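Local coordinates for protein particle-associated lyase (Acinetobacter bacteriophage AP22, PDB 4Y9V) that binds capsular saccharide of Acinetobacter baumannii as a trimeric phage tailspike and probably degrades the capsule as a polysaccharide lyase, at residues A[153-158]-A[311-316]; A[129-134]-A[192-197]; A[556-561]-A[598-603]. All coordinates share one frame; numbering follows the deposited sequence. Where two conformers were deposited one is given.

Contact 1 of 3, residues A[153-158]-A[311-316]; sequences VIYCTD and GCVPCR
CG of Tyr155 stands anti to the backbone N (chi1 -172°), the ring beyond it is covered on one face by Gly311, and the similar chi1 of Val153 (-171°) carries CG1 toward Val313. Both side chains leave the same side of the strand and receive the turn 311-313. Gly311 N lies over the centre of the Tyr155 ring, 3.5 Å above its plane. The CA of Gly311 makes a CH-pi contact with the same ring, 4.2 Å from its centroid and 23° off the normal, so N and CA of the glycine both lie over one face of the ring. From there the chain passes over the rim: Cys312, at the centre of an inverse gamma turn, brings its carbonyl O to the ring edge, 3.6 Å from Tyr155 CE1. A single water ties the hydroxyl to this carbonyl, accepting from Tyr155 OH at 2.6 Å and donating to Cys312 O at 2.8 Å. Arg170 NH1 is a second partner of that hydroxyl, so the ring is gripped at its tip as well as covered on one face. Farther back along the strand, Val153 CG1 meets Val313 CG1 at 3.7 Å, the two side chains lying oblique to one another. The turn follows closely on Gly305, Gly306, Asp307 and Gly308 of the glycan pocket, and the Cys312 side chain is about 8 Å from the bound N-acetylfucosamine unit. The contact thus joins the Ig-like domain to the pectin lyase-like domain close to a saccharide site to which both contribute residues. Strand 151-156 runs between strands 172-181 and 201-207, each antiparallel to it, and Phe174 of the former packs on both Val153 and Val313.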
loop_
_atom_site.group_PDB
_atom_site.type_symbol
_atom_site.label_atom_id
_atom_site.label_comp_id
_atom_site.label_asym_id
_atom_site.label_seq_id
_atom_site.Cartn_x
_atom_site.Cartn_y
_atom_site.Cartn_z
ATOM N N VAL A 153 30.228 -2.294 9.213
ATOM C CA VAL A 153 30.018 -2.820 7.866
ATOM C C VAL A 153 30.650 -4.205 7.820
ATOM O O VAL A 153 31.829 -4.379 8.121
ATOM C CB VAL A 153 30.674 -1.942 6.788
ATOM C CG1 VAL A 153 30.228 -2.416 5.406
ATOM C CG2 VAL A 153 30.370 -0.457 6.993
ATOM N N ILE A 154 29.847 -5.202 7.417
ATOM C CA ILE A 154 30.347 -6.502 7.034
ATOM C C ILE A 154 30.569 -6.414 5.529
ATOM O O ILE A 154 29.661 -6.031 4.802
ATOM C CB ILE A 154 29.302 -7.598 7.357
ATOM C CG1 ILE A 154 28.975 -7.650 8.831
ATOM C CG2 ILE A 154 29.752 -8.965 6.806
ATOM C CD1 ILE A 154 27.716 -8.434 9.187
ATOM N N TYR A 155 31.766 -6.749 5.033
ATOM C CA TYR A 155 32.040 -6.582 3.606
ATOM C C TYR A 155 32.967 -7.664 3.110
ATOM O O TYR A 155 34.015 -7.919 3.705
ATOM C CB TYR A 155 32.650 -5.182 3.325
ATOM C CG TYR A 155 32.794 -4.858 1.854
ATOM C CD1 TYR A 155 31.702 -4.489 1.085
ATOM C CD2 TYR A 155 34.022 -4.954 1.225
ATOM C CE1 TYR A 155 31.813 -4.204 -0.258
ATOM C CE2 TYR A 155 34.151 -4.654 -0.129
ATOM C CZ TYR A 155 33.059 -4.278 -0.873
ATOM O OH TYR A 155 33.249 -3.997 -2.205
ATOM N N CYS A 156 32.569 -8.293 2.009
ATOM C CA CYS A 156 33.422 -9.282 1.331
ATOM C C CYS A 156 34.185 -8.603 0.209
ATOM O O CYS A 156 33.609 -8.045 -0.699
ATOM C CB CYS A 156 32.543 -10.385 0.772
ATOM S SG CYS A 156 33.494 -11.670 -0.097
ATOM N N THR A 157 35.535 -8.707 0.285
ATOM C CA THR A 157 36.362 -8.024 -0.703
ATOM C C THR A 157 36.482 -8.756 -2.023
ATOM O O THR A 157 37.032 -8.203 -2.979
ATOM C CB THR A 157 37.752 -7.731 -0.093
ATOM O OG1 THR A 157 38.350 -8.937 0.339
ATOM C CG2 THR A 157 37.676 -6.805 1.105
ATOM N N ASP A 158 35.969 -9.981 -2.105
ATOM C CA ASP A 158 36.045 -10.821 -3.304
ATOM C C ASP A 158 35.051 -10.364 -4.362
ATOM O O ASP A 158 33.835 -10.205 -4.126
ATOM C CB ASP A 158 35.836 -12.270 -2.911
ATOM C CG ASP A 158 36.762 -12.816 -1.835
ATOM O OD1 ASP A 158 37.967 -12.526 -1.932
ATOM O OD2 ASP A 158 36.341 -13.466 -0.827
ATOM N N GLY A 311 33.398 -1.239 1.393
ATOM C CA GLY A 311 32.194 -0.810 2.078
ATOM C C GLY A 311 30.978 -0.550 1.202
ATOM O O GLY A 311 29.908 -0.244 1.730
ATOM N N CYS A 312 31.134 -0.683 -0.118
ATOM C CA CYS A 312 30.026 -0.471 -1.050
ATOM C C CYS A 312 29.126 -1.726 -1.103
ATOM O O CYS A 312 29.175 -2.539 -2.016
ATOM C CB CYS A 312 30.570 -0.103 -2.414
ATOM S SG CYS A 312 31.245 1.593 -2.465
ATOM N N VAL A 313 28.304 -1.846 -0.070
ATOM C CA VAL A 313 27.412 -2.981 0.140
ATOM C C VAL A 313 26.269 -2.971 -0.885
ATOM O O VAL A 313 25.922 -1.932 -1.449
ATOM C CB VAL A 313 26.827 -2.919 1.571
ATOM C CG1 VAL A 313 27.929 -3.097 2.615
ATOM C CG2 VAL A 313 26.023 -1.659 1.817
ATOM N N PRO A 314 25.594 -4.120 -1.047
ATOM C CA PRO A 314 24.333 -4.126 -1.803
ATOM C C PRO A 314 23.336 -3.141 -1.200
ATOM O O PRO A 314 23.333 -2.894 0.000
ATOM C CB PRO A 314 23.848 -5.574 -1.652
ATOM C CG PRO A 314 25.128 -6.370 -1.451
ATOM C CD PRO A 314 25.967 -5.456 -0.555
ATOM N N CYS A 315 22.461 -2.626 -2.054
ATOM C CA CYS A 315 21.352 -1.810 -1.562
ATOM C C CYS A 315 20.217 -2.727 -1.084
ATOM O O CYS A 315 19.875 -3.701 -1.741
ATOM C CB CYS A 315 20.740 -0.931 -2.650
ATOM S SG CYS A 315 21.868 0.359 -3.253
ATOM N N ARG A 316 19.585 -2.331 0.020
ATOM C CA ARG A 316 18.466 -3.134 0.536
ATOM C C ARG A 316 17.614 -2.258 1.422
ATOM O O ARG A 316 18.080 -1.259 2.019
ATOM C CB ARG A 316 18.957 -4.456 1.156
ATOM C CG ARG A 316 19.987 -4.272 2.238
ATOM C CD ARG A 316 20.327 -5.585 2.906
ATOM N NE ARG A 316 20.705 -6.678 2.025
ATOM C CZ ARG A 316 21.954 -7.057 1.772
ATOM N NH1 ARG A 316 22.978 -6.368 2.200
ATOM N NH2 ARG A 316 22.154 -8.170 1.077
HETATM O O HOH W 1 31.230 -3.319 -3.768
#

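Contact 2 of 3, residues A[129-134]-A[192-197]; sequences DIVKNQ and YDNYLT. With EDO (1,2-ethanediol), chain D.
Ile130 and Tyr195 form a single antiparallel bridge, a hydrogen-bonded pair, where two loops of the Ig-like domain run in nearly opposite directions. The Ile130 N to Tyr195 O bond is short (2.8 Å) and straight, and the return bond from Tyr195 N to Ile130 O measures 3.1 Å. Beyond this pair, side chains take over the work of the backbone on either side. At one end Asp129 OD1 accepts from Thr197 N at 2.9 Å, met nearly along its C-O axis; the Thr197 hydroxyl adds a weak bond to the same oxygen. At the other, chi1 of -62° holds Asn194 CG beside its own backbone N, and OD1 takes Lys132 N at 2.9 Å in an almost linear bond (177° at the hydrogen), although the donor stands well above the amide plane. Apolar contact is supplied by Ile130, whose CG2 reaches the edge of the Tyr195 ring at CD2, 3.8 Å away; the ring hydroxyl is held by Glu173, and Ile154 covers both side chains. Lys132 is extended throughout and lies over the Tyr192 carbonyl, its aliphatic atoms rather than its amine nearest that oxygen. The neighbouring subunit also comes close here, with its Tyr368 packed on Tyr192. Lys132 NZ donates to an ethanediol oxygen, probably from the crystallisation liquor, and to two waters. Its charge and that of Asp193 are not in direct contact, with 5.4 Å between NZ and OD1, yet they may still steady each other through solvent: one water accepts from Lys132 NZ and donates to Asp193 OD1 at 2.7 Å, an oxygen that also accepts from Asn194 N.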
loop_
_atom_site.group_PDB
_atom_site.type_symbol
_atom_site.label_atom_id
_atom_site.label_comp_id
_atom_site.label_asym_id
_atom_site.label_seq_id
_atom_site.Cartn_x
_atom_site.Cartn_y
_atom_site.Cartn_z
ATOM N N ASP A 129 30.609 -18.099 11.294
ATOM C CA ASP A 129 29.792 -18.093 10.099
ATOM C C ASP A 129 28.441 -17.408 10.402
ATOM O O ASP A 129 27.830 -17.627 11.455
ATOM C CB ASP A 129 29.582 -19.509 9.620
ATOM C CG ASP A 129 30.853 -20.215 9.139
ATOM O OD1 ASP A 129 31.830 -19.560 8.787
ATOM O OD2 ASP A 129 30.817 -21.458 9.082
ATOM N N ILE A 130 28.003 -16.602 9.474
ATOM C CA ILE A 130 26.711 -15.897 9.510
ATOM C C ILE A 130 25.750 -16.582 8.541
ATOM O O ILE A 130 26.116 -16.817 7.378
ATOM C CB ILE A 130 26.921 -14.425 9.176
ATOM C CG1 ILE A 130 27.743 -13.714 10.259
ATOM C CG2 ILE A 130 25.574 -13.732 8.960
ATOM C CD1 ILE A 130 28.155 -12.322 9.890
ATOM N N VAL A 131 24.551 -16.858 9.018
ATOM C CA VAL A 131 23.502 -17.546 8.272
ATOM C C VAL A 131 22.407 -16.560 7.885
ATOM O O VAL A 131 21.763 -15.925 8.740
ATOM C CB VAL A 131 22.922 -18.697 9.091
ATOM C CG1 VAL A 131 21.812 -19.408 8.303
ATOM C CG2 VAL A 131 24.029 -19.677 9.485
ATOM N N LYS A 132 22.152 -16.459 6.576
ATOM C CA LYS A 132 21.139 -15.574 5.995
ATOM C C LYS A 132 19.795 -15.808 6.676
ATOM O O LYS A 132 19.316 -16.936 6.816
ATOM C CB LYS A 132 21.050 -15.806 4.478
ATOM C CG LYS A 132 19.955 -15.027 3.758
ATOM C CD LYS A 132 19.862 -15.172 2.241
ATOM C CE LYS A 132 18.786 -14.262 1.642
ATOM N NZ LYS A 132 18.920 -13.997 0.191
ATOM N N ASN A 133 19.176 -14.696 7.072
ATOM C CA ASN A 133 17.852 -14.619 7.661
ATOM C C ASN A 133 17.750 -15.233 9.048
ATOM O O ASN A 133 16.654 -15.311 9.557
ATOM C CB ASN A 133 16.768 -15.180 6.713
ATOM C CG ASN A 133 16.640 -14.324 5.476
ATOM O OD1 ASN A 133 16.725 -13.104 5.520
ATOM N ND2 ASN A 133 16.407 -15.018 4.356
ATOM N N GLN A 134 18.870 -15.628 9.653
ATOM C CA GLN A 134 18.846 -16.355 10.894
ATOM C C GLN A 134 19.741 -15.714 11.946
ATOM O O GLN A 134 19.302 -15.468 13.074
ATOM C CB GLN A 134 19.184 -17.844 10.716
ATOM C CG GLN A 134 18.190 -18.520 9.784
ATOM C CD GLN A 134 18.307 -19.985 9.688
ATOM O OE1 GLN A 134 19.079 -20.616 10.396
ATOM N NE2 GLN A 134 17.479 -20.568 8.858
ATOM N N TYR A 192 21.250 -10.418 6.329
ATOM C CA TYR A 192 20.667 -10.448 5.016
ATOM C C TYR A 192 21.373 -11.386 4.060
ATOM O O TYR A 192 20.878 -11.618 2.937
ATOM C CB TYR A 192 20.595 -9.026 4.390
ATOM C CG TYR A 192 19.535 -8.209 5.060
ATOM C CD1 TYR A 192 18.229 -8.256 4.622
ATOM C CD2 TYR A 192 19.780 -7.429 6.161
ATOM C CE1 TYR A 192 17.197 -7.568 5.211
ATOM C CE2 TYR A 192 18.760 -6.742 6.805
ATOM C CZ TYR A 192 17.482 -6.819 6.320
ATOM O OH TYR A 192 16.465 -6.121 6.998
ATOM N N ASP A 193 22.489 -11.967 4.439
ATOM C CA ASP A 193 23.252 -12.854 3.573
ATOM C C ASP A 193 24.054 -13.816 4.442
ATOM O O ASP A 193 24.123 -13.681 5.651
ATOM C CB ASP A 193 24.134 -12.035 2.606
ATOM C CG ASP A 193 24.505 -12.683 1.287
ATOM O OD1 ASP A 193 24.227 -13.898 1.110
ATOM O OD2 ASP A 193 25.094 -11.963 0.439
ATOM N N ASN A 194 24.628 -14.812 3.753
ATOM C CA ASN A 194 25.572 -15.735 4.345
ATOM C C ASN A 194 26.991 -15.161 4.221
ATOM O O ASN A 194 27.355 -14.653 3.153
ATOM C CB ASN A 194 25.567 -17.064 3.576
ATOM C CG ASN A 194 24.211 -17.712 3.644
ATOM O OD1 ASN A 194 23.715 -18.029 4.723
ATOM N ND2 ASN A 194 23.567 -17.901 2.499
ATOM N N TYR A 195 27.782 -15.303 5.272
ATOM C CA TYR A 195 29.185 -14.883 5.276
ATOM C C TYR A 195 29.972 -15.921 6.061
ATOM O O TYR A 195 29.579 -16.264 7.178
ATOM C CB TYR A 195 29.401 -13.504 5.912
ATOM C CG TYR A 195 28.529 -12.406 5.369
ATOM C CD1 TYR A 195 28.866 -11.650 4.259
ATOM C CD2 TYR A 195 27.299 -12.125 5.970
ATOM C CE1 TYR A 195 28.019 -10.655 3.797
ATOM C CE2 TYR A 195 26.463 -11.139 5.515
ATOM C CZ TYR A 195 26.828 -10.381 4.410
ATOM O OH TYR A 195 26.025 -9.391 3.905
ATOM N N LEU A 196 31.059 -16.415 5.495
ATOM C CA LEU A 196 31.852 -17.475 6.138
ATOM C C LEU A 196 33.174 -16.949 6.655
ATOM O O LEU A 196 33.825 -16.118 6.005
ATOM C CB LEU A 196 32.142 -18.603 5.154
ATOM C CG LEU A 196 30.897 -19.217 4.497
ATOM C CD1 LEU A 196 31.334 -20.247 3.441
ATOM C CD2 LEU A 196 29.896 -19.785 5.505
ATOM N N THR A 197 33.638 -17.513 7.759
ATOM C CA THR A 197 34.939 -17.194 8.308
ATOM C C THR A 197 36.016 -17.310 7.245
ATOM O O THR A 197 36.927 -16.480 7.182
ATOM C CB THR A 197 35.303 -18.130 9.462
ATOM O OG1 THR A 197 35.240 -19.509 9.045
ATOM C CG2 THR A 197 34.290 -17.896 10.564
HETATM C C1 EDO D . 18.261 -11.143 -4.200
HETATM O O1 EDO D . 18.864 -12.208 -4.807
HETATM C C2 EDO D . 17.448 -11.519 -3.004
HETATM O O2 EDO D . 18.294 -11.897 -1.934
HETATM O O HOH W 2 21.123 -11.752 0.005
HETATM O O HOH W 3 21.877 -14.248 -0.076
#

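Contact 3 of 3, residues A[556-561]-A[598-603]; sequences VIVSVG and VRPAIL. Unlike the reference sequence in segment 598-603: Ile602 (reference Val). With SO4 (sulfate ion), chain L.
The interior of a beta-sandwich in the C-terminal Ig-like domain holds this contact, in which Val556, Val558 and Val560 pack against Val598, Pro600 and Ile602. The two strands belong to facing sheets and share no hydrogen bond; their N-to-C directions differ by 44°, with the segment axes 7.3 Å apart at their closest. Every second residue of 556-561 points inward, so three apolar pairs follow in register. In the middle the approach is tightest between backbones, where Val558 CG1 rests against Pro600 CB at 3.7 Å, the valine and proline side chains crossing at about a right angle. Val558 CG2 reaches the same CB, so both branches of the valine straddle this corner of the ring. On one side of that pair Val556 CG2 touches Val598 CG1, also at 3.7 Å, in an oblique crossing. On the other side the backbones have diverged; here Ile602, which differs from the reference sequence, has chi2 at -49° and touches Val560 CG2 with its CD1, 3.9 Å away. Phe614 of strand 613-623 packs on both Val560 and Ile602, closing that end of the interior. Arg599 points the opposite way from its neighbours, its extended chain carrying NH2 to a sulfate, probably from the crystallisation liquor, whose O4 lies 3.1 Å away near the guanidinium plane. Its NH1 binds Ser568 of the second subunit. The other side of strand 555-561 faces the neighbouring subunits: Ile557 packs on Ile557 of both, and the Val560 backbone hydrogen-bonds to the third subunit. Such apolar packing between facing sheets is what a beta-sandwich core consists of, consistent with the Ig-like family of this domain.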
loop_
_atom_site.group_PDB
_atom_site.type_symbol
_atom_site.label_atom_id
_atom_site.label_comp_id
_atom_site.label_asym_id
_atom_site.label_seq_id
_atom_site.Cartn_x
_atom_site.Cartn_y
_atom_site.Cartn_z
ATOM N N VAL A 556 -11.071 -32.598 -17.534
ATOM C CA VAL A 556 -12.358 -32.241 -18.078
ATOM C C VAL A 556 -13.451 -32.982 -17.309
ATOM O O VAL A 556 -13.389 -34.208 -17.189
ATOM C CB VAL A 556 -12.508 -32.553 -19.574
ATOM C CG1 VAL A 556 -13.831 -32.035 -20.101
ATOM C CG2 VAL A 556 -11.321 -31.977 -20.369
ATOM N N ILE A 557 -14.473 -32.267 -16.864
ATOM C CA ILE A 557 -15.691 -32.798 -16.277
ATOM C C ILE A 557 -16.862 -32.512 -17.221
ATOM O O ILE A 557 -16.970 -31.344 -17.604
ATOM C CB ILE A 557 -15.952 -32.160 -14.907
ATOM C CG1 ILE A 557 -14.827 -32.383 -13.928
ATOM C CG2 ILE A 557 -17.272 -32.687 -14.352
ATOM C CD1 ILE A 557 -14.509 -33.791 -13.618
ATOM N N VAL A 558 -17.665 -33.509 -17.586
ATOM C CA VAL A 558 -18.879 -33.327 -18.399
ATOM C C VAL A 558 -20.084 -33.848 -17.600
ATOM O O VAL A 558 -20.014 -34.931 -17.023
ATOM C CB VAL A 558 -18.766 -34.047 -19.746
ATOM C CG1 VAL A 558 -20.105 -33.978 -20.490
ATOM C CG2 VAL A 558 -17.613 -33.444 -20.512
ATOM N N SER A 559 -21.186 -33.094 -17.601
ATOM C CA SER A 559 -22.446 -33.460 -16.994
ATOM C C SER A 559 -23.608 -33.179 -17.944
ATOM O O SER A 559 -23.450 -32.394 -18.884
ATOM C CB SER A 559 -22.627 -32.660 -15.703
ATOM O OG SER A 559 -23.684 -33.075 -14.850
ATOM N N VAL A 560 -24.745 -33.801 -17.714
ATOM C CA VAL A 560 -25.946 -33.648 -18.545
ATOM C C VAL A 560 -27.079 -33.127 -17.675
ATOM O O VAL A 560 -27.227 -33.512 -16.502
ATOM C CB VAL A 560 -26.260 -34.992 -19.234
ATOM C CG1 VAL A 560 -26.567 -36.122 -18.302
ATOM C CG2 VAL A 560 -27.365 -34.836 -20.264
ATOM N N GLY A 561 -27.920 -32.261 -18.233
ATOM C CA GLY A 561 -29.007 -31.729 -17.460
ATOM C C GLY A 561 -30.075 -31.077 -18.288
ATOM O O GLY A 561 -29.965 -30.860 -19.500
ATOM N N VAL A 598 -12.474 -29.286 -25.984
ATOM C CA VAL A 598 -13.234 -30.338 -25.312
ATOM C C VAL A 598 -14.413 -30.716 -26.198
ATOM O O VAL A 598 -14.746 -29.967 -27.140
ATOM C CB VAL A 598 -13.698 -29.942 -23.904
ATOM C CG1 VAL A 598 -12.490 -29.601 -23.011
ATOM C CG2 VAL A 598 -14.678 -28.787 -23.914
ATOM N N ARG A 599 -15.081 -31.809 -25.905
ATOM C CA ARG A 599 -16.224 -32.227 -26.720
ATOM C C ARG A 599 -17.172 -33.065 -25.911
ATOM O O ARG A 599 -17.179 -34.317 -25.976
ATOM C CB ARG A 599 -15.783 -32.950 -28.007
ATOM C CG ARG A 599 -16.961 -33.071 -28.974
ATOM C CD ARG A 599 -16.561 -33.834 -30.257
ATOM N NE ARG A 599 -17.676 -33.771 -31.182
ATOM C CZ ARG A 599 -17.664 -34.332 -32.393
ATOM N NH1 ARG A 599 -16.661 -35.063 -32.789
ATOM N NH2 ARG A 599 -18.694 -34.142 -33.177
ATOM N N PRO A 600 -18.047 -32.430 -25.119
ATOM C CA PRO A 600 -19.019 -33.185 -24.331
ATOM C C PRO A 600 -19.948 -34.010 -25.236
ATOM O O PRO A 600 -20.285 -33.595 -26.332
ATOM C CB PRO A 600 -19.811 -32.060 -23.651
ATOM C CG PRO A 600 -19.010 -30.870 -23.752
ATOM C CD PRO A 600 -18.165 -30.972 -24.928
ATOM N N ALA A 601 -20.354 -35.155 -24.696
ATOM C CA ALA A 601 -21.270 -36.043 -25.417
ATOM C C ALA A 601 -22.046 -36.882 -24.426
ATOM O O ALA A 601 -21.675 -37.018 -23.265
ATOM C CB ALA A 601 -20.470 -36.938 -26.376
ATOM N N ILE A 602 -23.106 -37.510 -24.948
ATOM C CA ILE A 602 -23.814 -38.581 -24.284
ATOM C C ILE A 602 -23.599 -39.871 -25.055
ATOM O O ILE A 602 -23.707 -39.893 -26.290
ATOM C CB ILE A 602 -25.371 -38.282 -24.307
ATOM C CG1 ILE A 602 -25.686 -37.096 -23.452
ATOM C CG2 ILE A 602 -26.162 -39.519 -23.906
ATOM C CD1 ILE A 602 -25.006 -37.335 -22.164
ATOM N N LEU A 603 -23.345 -40.942 -24.312
ATOM C CA LEU A 603 -23.385 -42.314 -24.836
ATOM C C LEU A 603 -24.707 -42.937 -24.353
ATOM O O LEU A 603 -24.989 -42.949 -23.147
ATOM C CB LEU A 603 -22.208 -43.130 -24.375
ATOM C CG LEU A 603 -20.829 -42.619 -24.822
ATOM C CD1 LEU A 603 -19.731 -43.460 -24.245
ATOM C CD2 LEU A 603 -20.697 -42.575 -26.319
HETATM S S SO4 L . -21.473 -35.745 -35.126
HETATM O O1 SO4 L . -22.204 -36.537 -36.158
HETATM O O2 SO4 L . -21.699 -36.347 -33.780
HETATM O O3 SO4 L . -22.016 -34.345 -35.125
HETATM O O4 SO4 L . -20.001 -35.714 -35.474
#

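From the N terminus the order is 129-134, 153-158, 192-197 and 311-316, so contacts 1 and 2 cross. Contact 2 closes a 57-residue loop within the first Ig-like domain; contact 1 opens inside that loop and closes 152 residues later, in the pectin lyase-like domain. The two touch: Ile154 CG2 packs on Tyr195 CD1 at 3.8 Å, and Arg316 lies against Tyr192, linking the Ig-like domain to the beta-helix. Contact 3 follows in series, closing a 36-residue loop in the C-terminal Ig-like domain, its centre about 62 Å from that of contact 1. Contacts 2 and 3 each also meet the second subunit.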